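Long-range contacts in hypothetical protein ta1320 (Thermoplasma acidophilum, PDB 1NE2), which is of unknown function but resembles the PrmA-like methyltransferases in sequence and fold, and so may be a methyltransferase: residues I6-Q15 with A34-Y45; V77-I87 with V97-I107. All blocks are in the same frame, centred on the assembly; numbering follows the deposited sequence.

Contact 1: residues I6-Q15 with A34-Y45; sequences IKNDLEIRLQ and ASTAAYFLIEIY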
loop_
_atom_site.group_PDB
_atom_site.type_symbol
_atom_site.label_atom_id
_atom_site.label_comp_id
_atom_site.label_asym_id
_atom_site.label_seq_id
_atom_site.Cartn_x
_atom_site.Cartn_y
_atom_site.Cartn_z
ATOM N N ILE B 6 -16.771 18.943 -0.194
ATOM C CA ILE B 6 -16.177 17.616 -0.311
ATOM C C ILE B 6 -16.595 16.694 0.838
ATOM O O ILE B 6 -16.720 15.483 0.655
ATOM C CB ILE B 6 -14.634 17.716 -0.370
ATOM C CG1 ILE B 6 -14.031 16.362 -0.743
ATOM C CG2 ILE B 6 -14.094 18.212 0.967
ATOM C CD1 ILE B 6 -12.535 16.391 -0.939
ATOM N N LYS B 7 -16.819 17.262 2.018
ATOM C CA LYS B 7 -17.219 16.455 3.167
ATOM C C LYS B 7 -18.600 15.865 2.897
ATOM O O LYS B 7 -18.839 14.683 3.150
ATOM C CB LYS B 7 -17.215 17.316 4.439
ATOM C CG LYS B 7 -17.439 16.564 5.751
ATOM C CD LYS B 7 -18.920 16.420 6.078
ATOM C CE LYS B 7 -19.135 15.859 7.479
ATOM N NZ LYS B 7 -20.584 15.757 7.807
ATOM N N ASN B 8 -19.506 16.678 2.357
ATOM C CA ASN B 8 -20.848 16.199 2.054
ATOM C C ASN B 8 -20.850 15.257 0.860
ATOM O O ASN B 8 -21.584 14.270 0.849
ATOM C CB ASN B 8 -21.795 17.372 1.786
ATOM C CG ASN B 8 -22.209 18.085 3.056
ATOM O OD1 ASN B 8 -22.727 17.465 3.987
ATOM N ND2 ASN B 8 -21.986 19.393 3.101
ATOM N N ASP B 9 -20.023 15.556 -0.137
ATOM C CA ASP B 9 -19.943 14.719 -1.329
ATOM C C ASP B 9 -19.373 13.342 -0.990
ATOM O O ASP B 9 -19.796 12.333 -1.554
ATOM C CB ASP B 9 -19.083 15.389 -2.407
ATOM C CG ASP B 9 -19.684 16.692 -2.911
ATOM O OD1 ASP B 9 -20.922 16.848 -2.833
ATOM O OD2 ASP B 9 -18.921 17.556 -3.399
ATOM N N LEU B 10 -18.408 13.302 -0.074
ATOM C CA LEU B 10 -17.816 12.037 0.344
ATOM C C LEU B 10 -18.828 11.284 1.196
ATOM O O LEU B 10 -19.044 10.085 1.021
ATOM C CB LEU B 10 -16.545 12.275 1.172
ATOM C CG LEU B 10 -15.898 11.031 1.795
ATOM C CD1 LEU B 10 -15.431 10.070 0.706
ATOM C CD2 LEU B 10 -14.718 11.453 2.666
ATOM N N GLU B 11 -19.452 12.006 2.121
ATOM C CA GLU B 11 -20.435 11.409 3.009
ATOM C C GLU B 11 -21.521 10.639 2.265
ATOM O O GLU B 11 -21.868 9.525 2.658
ATOM C CB GLU B 11 -21.076 12.482 3.897
ATOM C CG GLU B 11 -21.805 11.896 5.098
ATOM C CD GLU B 11 -22.537 12.941 5.928
ATOM O OE1 GLU B 11 -22.004 14.056 6.097
ATOM O OE2 GLU B 11 -23.644 12.635 6.420
ATOM N N ILE B 12 -22.053 11.209 1.183
ATOM C CA ILE B 12 -23.105 10.514 0.452
ATOM C C ILE B 12 -22.595 9.255 -0.231
ATOM O O ILE B 12 -23.356 8.315 -0.444
ATOM C CB ILE B 12 -23.807 11.435 -0.582
ATOM C CG1 ILE B 12 -22.789 12.048 -1.537
ATOM C CG2 ILE B 12 -24.585 12.518 0.145
ATOM C CD1 ILE B 12 -23.414 12.918 -2.604
ATOM N N ARG B 13 -21.307 9.220 -0.571
ATOM C CA ARG B 13 -20.759 8.020 -1.186
ATOM C C ARG B 13 -20.581 6.956 -0.103
ATOM O O ARG B 13 -20.769 5.765 -0.350
ATOM C CB ARG B 13 -19.424 8.324 -1.881
ATOM C CG ARG B 13 -19.566 9.188 -3.137
ATOM C CD ARG B 13 -20.371 8.465 -4.221
ATOM N NE ARG B 13 -19.649 7.331 -4.794
ATOM C CZ ARG B 13 -18.756 7.426 -5.778
ATOM N NH1 ARG B 13 -18.466 8.604 -6.311
ATOM N NH2 ARG B 13 -18.148 6.336 -6.226
ATOM N N LEU B 14 -20.229 7.381 1.106
ATOM C CA LEU B 14 -20.063 6.440 2.204
ATOM C C LEU B 14 -21.414 5.872 2.651
ATOM O O LEU B 14 -21.497 4.726 3.091
ATOM C CB LEU B 14 -19.371 7.115 3.397
ATOM C CG LEU B 14 -17.922 7.569 3.191
ATOM C CD1 LEU B 14 -17.375 8.196 4.482
ATOM C CD2 LEU B 14 -17.077 6.367 2.784
ATOM N N GLN B 15 -22.472 6.664 2.527
ATOM C CA GLN B 15 -23.791 6.204 2.945
ATOM C C GLN B 15 -24.309 5.066 2.068
ATOM O O GLN B 15 -25.202 4.321 2.468
ATOM C CB GLN B 15 -24.767 7.387 2.961
ATOM C CG GLN B 15 -24.404 8.414 4.041
ATOM C CD GLN B 15 -25.069 9.760 3.840
ATOM O OE1 GLN B 15 -25.329 10.173 2.711
ATOM N NE2 GLN B 15 -25.323 10.466 4.938
ATOM N N ALA B 34 -21.305 7.629 8.969
ATOM C CA ALA B 34 -20.793 8.245 7.749
ATOM C C ALA B 34 -20.352 9.698 7.894
ATOM O O ALA B 34 -19.365 10.100 7.280
ATOM C CB ALA B 34 -21.822 8.113 6.618
ATOM N N SER B 35 -21.068 10.481 8.703
ATOM C CA SER B 35 -20.722 11.891 8.905
ATOM C C SER B 35 -19.377 12.028 9.619
ATOM O O SER B 35 -18.484 12.758 9.167
ATOM C CB SER B 35 -21.814 12.586 9.727
ATOM O OG SER B 35 -21.489 13.951 9.950
ATOM N N THR B 36 -19.247 11.339 10.744
ATOM C CA THR B 36 -18.016 11.371 11.520
ATOM C C THR B 36 -16.846 10.827 10.702
ATOM O O THR B 36 -15.747 11.384 10.730
ATOM C CB THR B 36 -18.168 10.553 12.817
ATOM O OG1 THR B 36 -19.218 11.126 13.610
ATOM C CG2 THR B 36 -16.870 10.576 13.616
ATOM N N ALA B 37 -17.088 9.745 9.968
ATOM C CA ALA B 37 -16.049 9.142 9.141
ATOM C C ALA B 37 -15.583 10.119 8.070
ATOM O O ALA B 37 -14.380 10.264 7.833
ATOM C CB ALA B 37 -16.565 7.864 8.492
ATOM N N ALA B 38 -16.535 10.777 7.415
ATOM C CA ALA B 38 -16.205 11.750 6.379
ATOM C C ALA B 38 -15.413 12.918 6.975
ATOM O O ALA B 38 -14.429 13.358 6.392
ATOM C CB ALA B 38 -17.482 12.258 5.711
ATOM N N TYR B 39 -15.837 13.412 8.139
ATOM C CA TYR B 39 -15.142 14.527 8.787
ATOM C C TYR B 39 -13.682 14.168 9.060
ATOM O O TYR B 39 -12.759 14.921 8.722
ATOM C CB TYR B 39 -15.812 14.878 10.117
ATOM C CG TYR B 39 -15.108 15.985 10.872
ATOM C CD1 TYR B 39 -15.279 17.318 10.508
ATOM C CD2 TYR B 39 -14.260 15.699 11.943
ATOM C CE1 TYR B 39 -14.627 18.344 11.188
ATOM C CE2 TYR B 39 -13.599 16.723 12.629
ATOM C CZ TYR B 39 -13.790 18.041 12.245
ATOM O OH TYR B 39 -13.142 19.062 12.909
ATOM N N PHE B 40 -13.493 13.013 9.690
ATOM C CA PHE B 40 -12.174 12.504 10.050
ATOM C C PHE B 40 -11.279 12.359 8.821
ATOM O O PHE B 40 -10.145 12.854 8.810
ATOM C CB PHE B 40 -12.361 11.156 10.765
ATOM C CG PHE B 40 -11.087 10.444 11.124
ATOM C CD1 PHE B 40 -10.110 11.056 11.907
ATOM C CD2 PHE B 40 -10.909 9.113 10.749
ATOM C CE1 PHE B 40 -8.975 10.347 12.318
ATOM C CE2 PHE B 40 -9.785 8.397 11.150
ATOM C CZ PHE B 40 -8.811 9.016 11.942
ATOM N N LEU B 41 -11.794 11.704 7.781
ATOM C CA LEU B 41 -11.024 11.494 6.549
ATOM C C LEU B 41 -10.674 12.786 5.813
ATOM O O LEU B 41 -9.572 12.912 5.281
ATOM C CB LEU B 41 -11.768 10.545 5.605
ATOM C CG LEU B 41 -11.893 9.091 6.085
ATOM C CD1 LEU B 41 -12.735 8.307 5.078
ATOM C CD2 LEU B 41 -10.513 8.453 6.227
ATOM N N ILE B 42 -11.591 13.747 5.780
ATOM C CA ILE B 42 -11.295 15.002 5.101
ATOM C C ILE B 42 -10.151 15.735 5.814
ATOM O O ILE B 42 -9.327 16.390 5.169
ATOM C CB ILE B 42 -12.547 15.908 4.999
ATOM C CG1 ILE B 42 -13.581 15.257 4.076
ATOM C CG2 ILE B 42 -12.154 17.291 4.478
ATOM C CD1 ILE B 42 -13.042 14.883 2.702
ATOM N N GLU B 43 -10.087 15.623 7.139
ATOM C CA GLU B 43 -8.992 16.258 7.869
ATOM C C GLU B 43 -7.667 15.666 7.385
ATOM O O GLU B 43 -6.709 16.388 7.115
ATOM C CB GLU B 43 -9.114 16.017 9.376
ATOM C CG GLU B 43 -10.223 16.782 10.064
ATOM C CD GLU B 43 -10.094 16.727 11.575
ATOM O OE1 GLU B 43 -9.683 15.668 12.095
ATOM O OE2 GLU B 43 -10.402 17.742 12.237
ATOM N N ILE B 44 -7.612 14.341 7.286
ATOM C CA ILE B 44 -6.393 13.675 6.841
ATOM C C ILE B 44 -6.067 14.096 5.405
ATOM O O ILE B 44 -4.900 14.291 5.047
ATOM C CB ILE B 44 -6.547 12.130 6.908
ATOM C CG1 ILE B 44 -6.947 11.717 8.335
ATOM C CG2 ILE B 44 -5.230 11.456 6.506
ATOM C CD1 ILE B 44 -7.148 10.207 8.528
ATOM N N TYR B 45 -7.111 14.249 4.596
ATOM C CA TYR B 45 -6.970 14.647 3.206
ATOM C C TYR B 45 -6.401 16.062 3.116
ATOM O O TYR B 45 -5.487 16.324 2.335
ATOM C CB TYR B 45 -8.342 14.581 2.531
ATOM C CG TYR B 45 -8.374 15.055 1.096
ATOM C CD1 TYR B 45 -7.922 14.246 0.056
ATOM C CD2 TYR B 45 -8.885 16.311 0.782
ATOM C CE1 TYR B 45 -7.986 14.683 -1.276
ATOM C CE2 TYR B 45 -8.951 16.756 -0.528
ATOM C CZ TYR B 45 -8.503 15.942 -1.552
ATOM O OH TYR B 45 -8.589 16.407 -2.846
#
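K7 lays its side chain into a hole on helix 34-45 lined by S35, A38, Y39 and I42, and A38 answers as a knob among K7, L10, E11 and L14. The helices run at 132° to each other with axes 8.8 Å apart, and the small side chain of A38 lets the backbones draw near at E11, A38 CB lying 4.0 Å from E11 CB. I42 CD1 is met by L10 CD2 at 3.8 Å, the two side chains running antiparallel alongside one another, while the CD1 methyl of I6 approaches CE2 of Y45 at 3.6 Å. Toward the other end, L14 CD1 rests over the first turn of helix 34-45, near A37 and A38, and Q15 CG packs on A34 CB. With the K7 side chain bent at chi2 (-87°), its NZ donates to S35 OG at 2.9 Å, the one hydrogen bond that crosses. Within helix 6-14, NZ also forms a salt bridge with E11 OE1 at 2.8 Å, on the syn side but tilted 32° from the carboxylate plane. Both partners of NZ lie at the partly exposed margin; the ammonium thus ties the helices along one border, and apolar side chains pack on the buried side.

Contact 2: residues V77-I87 with V97-I107; sequences VTAFDIDPDAI and VNFMVADVSEI
The parallel strands 77-81 and 98-101 belong to a beta-alpha-beta unit whose connecting helix is 84-93. Backbone bonds alternate along the pair: N98 N to V77 O, A79 N to N98 O, M100 N to A79 O, a weak D81 N to M100 O, and A102 N to D81 O at 2.9 Å. T78 and N98 lie side by side, and N98 ND2 donates to T78 OG1 at 3.1 Å, nearly in its own amide plane; ND2 also reaches E75 O of the second subunit, and T78 OG1 bonds S76 OG there, so this edge of the sheet takes part in the dimer.

On the same face, F80 has CG between its backbone N and carbonyl carbon (chi1 69°), which turns the ring toward the 3-10 segment 104-106 and I107. I107 lies over one ring face, its CG1 3.8 Å from the F80 centroid, while V104 CB approaches F80 CE1 at 4.1 Å. Replacing F80 with an alanine is likely to leave I107 and V104 without the ring they pack on, opening a gap between the sheet and the chain after strand 98-101.

In Rossmann-like methyltransferases an acid at the end of the second strand commonly binds the cofactor ribose; D81 occupies that place, consistent with such a role, and its OD1 accepts from G61 N, in what is probably the glycine-rich loop of the fold. Its OD2 takes D83 N at 2.9 Å through the anti lone pair, an Asx turn, and D83 in turn N-caps the helix, its OD2 accepting from D85 N, which comes from above the carboxylate plane.

Across the other face, A79 CB lies 3.6 Å from F99 CD1, and V97 CG1 sits over the centre of the F99 ring. From helix 84-93, I87 CG1 lies 3.7 Å from V101 CG2.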
loop_
_atom_site.group_PDB
_atom_site.type_symbol
_atom_site.label_atom_id
_atom_site.label_comp_id
_atom_site.label_asym_id
_atom_site.label_seq_id
_atom_site.Cartn_x
_atom_site.Cartn_y
_atom_site.Cartn_z
ATOM N N VAL B 77 -4.709 1.607 -1.283
ATOM C CA VAL B 77 -5.318 1.443 0.026
ATOM C C VAL B 77 -5.303 -0.028 0.411
ATOM O O VAL B 77 -5.717 -0.894 -0.360
ATOM C CB VAL B 77 -6.785 1.938 0.059
ATOM C CG1 VAL B 77 -7.330 1.818 1.478
ATOM C CG2 VAL B 77 -6.872 3.393 -0.416
ATOM N N THR B 78 -4.805 -0.303 1.607
ATOM C CA THR B 78 -4.752 -1.663 2.115
ATOM C C THR B 78 -5.516 -1.601 3.432
ATOM O O THR B 78 -5.463 -0.598 4.137
ATOM C CB THR B 78 -3.286 -2.101 2.309
ATOM O OG1 THR B 78 -2.674 -2.258 1.017
ATOM C CG2 THR B 78 -3.197 -3.407 3.084
ATOM N N ALA B 79 -6.264 -2.647 3.752
ATOM C CA ALA B 79 -7.046 -2.633 4.984
ATOM C C ALA B 79 -7.166 -4.046 5.517
ATOM O O ALA B 79 -7.315 -4.984 4.746
ATOM C CB ALA B 79 -8.435 -2.052 4.710
ATOM N N PHE B 80 -7.116 -4.195 6.836
ATOM C CA PHE B 80 -7.194 -5.519 7.431
ATOM C C PHE B 80 -8.058 -5.569 8.680
ATOM O O PHE B 80 -8.288 -4.557 9.345
ATOM C CB PHE B 80 -5.783 -6.011 7.765
ATOM C CG PHE B 80 -5.119 -5.250 8.885
ATOM C CD1 PHE B 80 -5.259 -5.667 10.208
ATOM C CD2 PHE B 80 -4.338 -4.128 8.613
ATOM C CE1 PHE B 80 -4.625 -4.976 11.245
ATOM C CE2 PHE B 80 -3.701 -3.430 9.636
ATOM C CZ PHE B 80 -3.844 -3.856 10.956
ATOM N N ASP B 81 -8.539 -6.768 8.986
ATOM C CA ASP B 81 -9.367 -7.001 10.158
ATOM C C ASP B 81 -9.175 -8.465 10.506
ATOM O O ASP B 81 -8.887 -9.283 9.635
ATOM C CB ASP B 81 -10.848 -6.752 9.855
ATOM C CG ASP B 81 -11.666 -6.532 11.117
ATOM O OD1 ASP B 81 -11.836 -5.361 11.511
ATOM O OD2 ASP B 81 -12.123 -7.525 11.729
ATOM N N ILE B 82 -9.334 -8.795 11.778
ATOM C CA ILE B 82 -9.171 -10.172 12.210
ATOM C C ILE B 82 -10.402 -11.000 11.847
ATOM O O ILE B 82 -10.318 -12.221 11.711
ATOM C CB ILE B 82 -8.951 -10.239 13.734
ATOM C CG1 ILE B 82 -8.651 -11.681 14.160
ATOM C CG2 ILE B 82 -10.174 -9.699 14.457
ATOM C CD1 ILE B 82 -7.388 -12.247 13.547
ATOM N N ASP B 83 -11.534 -10.324 11.672
ATOM C CA ASP B 83 -12.803 -10.982 11.358
ATOM C C ASP B 83 -13.061 -11.188 9.866
ATOM O O ASP B 83 -13.247 -10.228 9.120
ATOM C CB ASP B 83 -13.952 -10.174 11.964
ATOM C CG ASP B 83 -15.295 -10.870 11.832
ATOM O OD1 ASP B 83 -16.304 -10.290 12.283
ATOM O OD2 ASP B 83 -15.345 -11.991 11.285
ATOM N N PRO B 84 -13.098 -12.454 9.412
ATOM C CA PRO B 84 -13.342 -12.723 7.991
ATOM C C PRO B 84 -14.715 -12.266 7.500
ATOM O O PRO B 84 -14.885 -11.952 6.325
ATOM C CB PRO B 84 -13.152 -14.238 7.889
ATOM C CG PRO B 84 -13.567 -14.717 9.244
ATOM C CD PRO B 84 -12.910 -13.710 10.157
ATOM N N ASP B 85 -15.700 -12.235 8.390
ATOM C CA ASP B 85 -17.032 -11.792 7.993
ATOM C C ASP B 85 -16.997 -10.301 7.673
ATOM O O ASP B 85 -17.651 -9.841 6.736
ATOM C CB ASP B 85 -18.047 -12.075 9.104
ATOM C CG ASP B 85 -18.374 -13.551 9.227
ATOM O OD1 ASP B 85 -18.848 -14.137 8.230
ATOM O OD2 ASP B 85 -18.159 -14.126 10.317
ATOM N N ALA B 86 -16.223 -9.549 8.448
ATOM C CA ALA B 86 -16.106 -8.118 8.212
ATOM C C ALA B 86 -15.445 -7.878 6.850
ATOM O O ALA B 86 -15.912 -7.059 6.058
ATOM C CB ALA B 86 -15.285 -7.463 9.321
ATOM N N ILE B 87 -14.366 -8.604 6.578
ATOM C CA ILE B 87 -13.649 -8.450 5.316
ATOM C C ILE B 87 -14.521 -8.823 4.122
ATOM O O ILE B 87 -14.463 -8.179 3.072
ATOM C CB ILE B 87 -12.350 -9.293 5.313
ATOM C CG1 ILE B 87 -11.361 -8.717 6.336
ATOM C CG2 ILE B 87 -11.724 -9.308 3.924
ATOM C CD1 ILE B 87 -11.011 -7.230 6.117
ATOM N N VAL B 97 -10.100 -1.567 -3.040
ATOM C CA VAL B 97 -9.236 -1.616 -1.867
ATOM C C VAL B 97 -8.665 -3.009 -1.638
ATOM O O VAL B 97 -9.343 -4.017 -1.858
ATOM C CB VAL B 97 -10.004 -1.199 -0.601
ATOM C CG1 VAL B 97 -9.187 -1.529 0.641
ATOM C CG2 VAL B 97 -10.323 0.294 -0.654
ATOM N N ASN B 98 -7.414 -3.052 -1.195
ATOM C CA ASN B 98 -6.736 -4.305 -0.905
ATOM C C ASN B 98 -7.115 -4.762 0.509
ATOM O O ASN B 98 -6.420 -4.455 1.480
ATOM C CB ASN B 98 -5.217 -4.102 -1.032
ATOM C CG ASN B 98 -4.419 -5.325 -0.618
ATOM O OD1 ASN B 98 -4.847 -6.468 -0.824
ATOM N ND2 ASN B 98 -3.242 -5.093 -0.042
ATOM N N PHE B 99 -8.233 -5.481 0.618
ATOM C CA PHE B 99 -8.707 -5.994 1.903
ATOM C C PHE B 99 -8.111 -7.363 2.210
ATOM O O PHE B 99 -7.924 -8.183 1.317
ATOM C CB PHE B 99 -10.233 -6.120 1.906
ATOM C CG PHE B 99 -10.953 -4.813 2.051
ATOM C CD1 PHE B 99 -10.936 -4.123 3.261
ATOM C CD2 PHE B 99 -11.670 -4.282 0.985
ATOM C CE1 PHE B 99 -11.629 -2.926 3.405
ATOM C CE2 PHE B 99 -12.364 -3.085 1.120
ATOM C CZ PHE B 99 -12.346 -2.406 2.331
HETATM N N MSE B 100 -7.828 -7.608 3.483
HETATM C CA MSE B 100 -7.258 -8.881 3.897
HETATM C C MSE B 100 -7.615 -9.205 5.336
HETATM O O MSE B 100 -7.830 -8.311 6.155
HETATM C CB MSE B 100 -5.736 -8.833 3.760
HETATM C CG MSE B 100 -5.118 -7.664 4.516
HETATM SE SE MSE B 100 -3.219 -7.534 4.284
HETATM C CE MSE B 100 -3.205 -6.840 2.489
ATOM N N VAL B 101 -7.692 -10.498 5.635
ATOM C CA VAL B 101 -7.967 -10.942 6.990
ATOM C C VAL B 101 -6.578 -11.097 7.598
ATOM O O VAL B 101 -5.711 -11.744 7.010
ATOM C CB VAL B 101 -8.685 -12.313 7.012
ATOM C CG1 VAL B 101 -8.900 -12.763 8.449
ATOM C CG2 VAL B 101 -10.019 -12.213 6.287
ATOM N N ALA B 102 -6.349 -10.486 8.753
ATOM C CA ALA B 102 -5.043 -10.595 9.385
ATOM C C ALA B 102 -5.015 -10.033 10.789
ATOM O O ALA B 102 -5.814 -9.166 11.144
ATOM C CB ALA B 102 -3.989 -9.879 8.537
ATOM N N ASP B 103 -4.097 -10.555 11.594
ATOM C CA ASP B 103 -3.909 -10.061 12.945
ATOM C C ASP B 103 -2.900 -8.933 12.739
ATOM O O ASP B 103 -2.111 -8.975 11.792
ATOM C CB ASP B 103 -3.302 -11.138 13.843
ATOM C CG ASP B 103 -3.011 -10.629 15.239
ATOM O OD1 ASP B 103 -3.973 -10.314 15.970
ATOM O OD2 ASP B 103 -1.821 -10.531 15.600
ATOM N N VAL B 104 -2.913 -7.935 13.610
ATOM C CA VAL B 104 -1.995 -6.812 13.460
ATOM C C VAL B 104 -0.524 -7.234 13.495
ATOM O O VAL B 104 0.323 -6.622 12.839
ATOM C CB VAL B 104 -2.280 -5.722 14.531
ATOM C CG1 VAL B 104 -1.994 -6.256 15.926
ATOM C CG2 VAL B 104 -1.457 -4.476 14.244
ATOM N N SER B 105 -0.216 -8.298 14.233
ATOM C CA SER B 105 1.165 -8.771 14.321
ATOM C C SER B 105 1.704 -9.227 12.965
ATOM O O SER B 105 2.915 -9.254 12.746
ATOM C CB SER B 105 1.262 -9.935 15.310
ATOM O OG SER B 105 0.588 -11.076 14.808
ATOM N N GLU B 106 0.799 -9.582 12.058
ATOM C CA GLU B 106 1.181 -10.060 10.730
ATOM C C GLU B 106 1.558 -8.957 9.737
ATOM O O GLU B 106 2.205 -9.230 8.730
ATOM C CB GLU B 106 0.046 -10.882 10.119
ATOM C CG GLU B 106 -0.686 -11.783 11.094
ATOM C CD GLU B 106 -1.787 -12.584 10.419
ATOM O OE1 GLU B 106 -2.718 -13.028 11.121
ATOM O OE2 GLU B 106 -1.719 -12.777 9.187
ATOM N N ILE B 107 1.140 -7.724 10.006
ATOM C CA ILE B 107 1.432 -6.609 9.103
ATOM C C ILE B 107 2.937 -6.336 9.014
ATOM O O ILE B 107 3.617 -6.202 10.030
ATOM C CB ILE B 107 0.672 -5.340 9.549
ATOM C CG1 ILE B 107 -0.841 -5.612 9.555
ATOM C CG2 ILE B 107 1.006 -4.173 8.630
ATOM C CD1 ILE B 107 -1.409 -6.087 8.221
#

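Overall arrangement
Contact 1 precedes contact 2 along the chain; their centres lie 22 Å apart and their nearest atoms about 9 Å, without touching. Contact 2 forms one edge of the seven-stranded mixed sheet, where strand 98-101 is outermost within the chain and strand 76-81 comes next. In contact 1 helix 34-46 packs on the sheet, touching strands 111-116 and 142-147, and helix 6-14 lies against that helix. Helix 64-71 links the two regions, receiving A37 and L41 from contact 1 and V77, A79 and F99 from contact 2. The N-terminal helices and the sheet edge that meets the second subunit are thus separate regions of what looks like one Rossmann-like fold.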